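Local coordinates for extracellular fatty acid-binding protein (Gallus gallus, PDB 3SAO) that sequesters bacterial ferric siderophores and binds long-chain fatty acids and lysophosphatidic acid, probably serving as an antibacterial factor and lipid sensor, at residues S6-A9 / G10-I14. Sequence-based numbering, arbitrary orientation.
Sequences SEVA and GKWYI
The indole N-H of W12 reaches back along the chain to the carbonyl of V8: NE1 of W12 lies 2.9 Å from O of V8, and the bond is nearly straight, at 166° about the hydrogen. The oxygen sits at the edge of the ring, close to the indole plane, while NE1 itself is tilted 26° from the carbonyl plane of V8. The first torsion of W12, with CG anti to the carbonyl carbon (chi1 -70°), helps turn the indole back to V8. Beside the hydrogen bond, the two side chains cross at about a right angle, and CG2 of V8 meets CZ2, on the six-membered ring of W12, at 4.1 Å. This is the G-x-W signature of the lipocalins: a type I turn from S6 to A9 leads into strand 10-18 of the barrel, with G10 at the entry and the tryptophan two residues on. G10 has a positive phi, and with this backbone any CB would collide with the carbonyl oxygen of A9, which accounts for glycine here. The conserved arginine that accompanies this tryptophan in the family is here R116, just beyond strand 106-115; its side chain touches W12 and donates hydrogen bonds to the carbonyls of A9 and K11, tying the turn and the strand together. V8 also touches I38 and F40 of strand 34-41 and belongs to the ligand pocket, where it touches the bound lysophosphatidic acid. W12 also packs against Y114 of the neighbouring strand 106-115, a residue that binds the same lipid.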
loop_
_atom_site.group_PDB
_atom_site.type_symbol
_atom_site.label_atom_id
_atom_site.label_comp_id
_atom_site.label_asym_id
_atom_site.label_seq_id
_atom_site.Cartn_x
_atom_site.Cartn_y
_atom_site.Cartn_z
ATOM N N SER A 6 2.480 17.231 4.200
ATOM C CA SER A 6 3.587 17.141 5.194
ATOM C C SER A 6 3.213 16.175 6.337
ATOM O O SER A 6 4.086 15.446 6.857
ATOM C CB SER A 6 3.905 18.535 5.741
ATOM O OG SER A 6 2.728 19.154 6.253
ATOM N N GLU A 7 1.923 16.125 6.671
ATOM C CA GLU A 7 1.423 15.326 7.803
ATOM C C GLU A 7 1.518 13.823 7.554
ATOM O O GLU A 7 1.273 13.030 8.451
ATOM C CB GLU A 7 -0.039 15.687 8.114
ATOM N N VAL A 8 1.880 13.447 6.333
ATOM C CA VAL A 8 1.860 12.048 5.904
ATOM C C VAL A 8 3.113 11.238 6.348
ATOM O O VAL A 8 3.141 10.004 6.213
ATOM C CB VAL A 8 1.602 12.000 4.366
ATOM C CG1 VAL A 8 2.211 10.773 3.734
ATOM C CG2 VAL A 8 0.075 12.043 4.087
ATOM N N ALA A 9 4.136 11.902 6.898
ATOM C CA ALA A 9 5.335 11.177 7.323
ATOM C C ALA A 9 5.023 10.221 8.473
ATOM O O ALA A 9 4.156 10.486 9.319
ATOM C CB ALA A 9 6.485 12.138 7.722
ATOM N N GLY A 10 5.690 9.078 8.456
ATOM C CA GLY A 10 5.684 8.162 9.580
ATOM C C GLY A 10 4.963 6.886 9.269
ATOM O O GLY A 10 4.944 6.418 8.123
ATOM N N LYS A 11 4.450 6.260 10.316
ATOM C CA LYS A 11 4.003 4.869 10.259
ATOM C C LYS A 11 2.565 4.739 9.749
ATOM O O LYS A 11 1.666 5.494 10.167
ATOM C CB LYS A 11 4.120 4.244 11.659
ATOM C CG LYS A 11 3.652 2.809 11.739
ATOM C CD LYS A 11 3.698 2.348 13.206
ATOM C CE LYS A 11 3.340 0.915 13.425
ATOM N NZ LYS A 11 3.663 0.464 14.845
ATOM N N TRP A 12 2.386 3.853 8.773
ATOM C CA TRP A 12 1.088 3.512 8.187
ATOM C C TRP A 12 0.934 1.992 8.134
ATOM O O TRP A 12 1.917 1.257 8.245
ATOM C CB TRP A 12 0.992 4.055 6.771
ATOM C CG TRP A 12 0.901 5.543 6.650
ATOM C CD1 TRP A 12 1.945 6.455 6.665
ATOM C CD2 TRP A 12 -0.305 6.324 6.568
ATOM N NE1 TRP A 12 1.445 7.740 6.596
ATOM C CE2 TRP A 12 0.077 7.689 6.517
ATOM C CE3 TRP A 12 -1.668 6.000 6.476
ATOM C CZ2 TRP A 12 -0.859 8.727 6.367
ATOM C CZ3 TRP A 12 -2.600 7.039 6.357
ATOM C CH2 TRP A 12 -2.185 8.386 6.295
ATOM N N TYR A 13 -0.300 1.530 7.940
ATOM C CA TYR A 13 -0.592 0.146 7.637
ATOM C C TYR A 13 -1.356 0.075 6.329
ATOM O O TYR A 13 -2.147 0.948 6.049
ATOM C CB TYR A 13 -1.492 -0.437 8.712
ATOM C CG TYR A 13 -0.924 -0.421 10.103
ATOM C CD1 TYR A 13 -1.173 0.639 10.963
ATOM C CD2 TYR A 13 -0.167 -1.486 10.563
ATOM C CE1 TYR A 13 -0.660 0.645 12.263
ATOM C CE2 TYR A 13 0.351 -1.489 11.846
ATOM C CZ TYR A 13 0.077 -0.446 12.710
ATOM O OH TYR A 13 0.568 -0.478 14.006
ATOM N N ILE A 14 -1.064 -0.927 5.515
ATOM C CA ILE A 14 -1.851 -1.263 4.357
ATOM C C ILE A 14 -2.858 -2.326 4.802
ATOM O O ILE A 14 -2.483 -3.428 5.192
ATOM C CB ILE A 14 -0.979 -1.749 3.247
ATOM C CG1 ILE A 14 0.094 -0.691 2.941
ATOM C CG2 ILE A 14 -1.835 -2.103 1.998
ATOM C CD1 ILE A 14 1.157 -1.108 1.951
#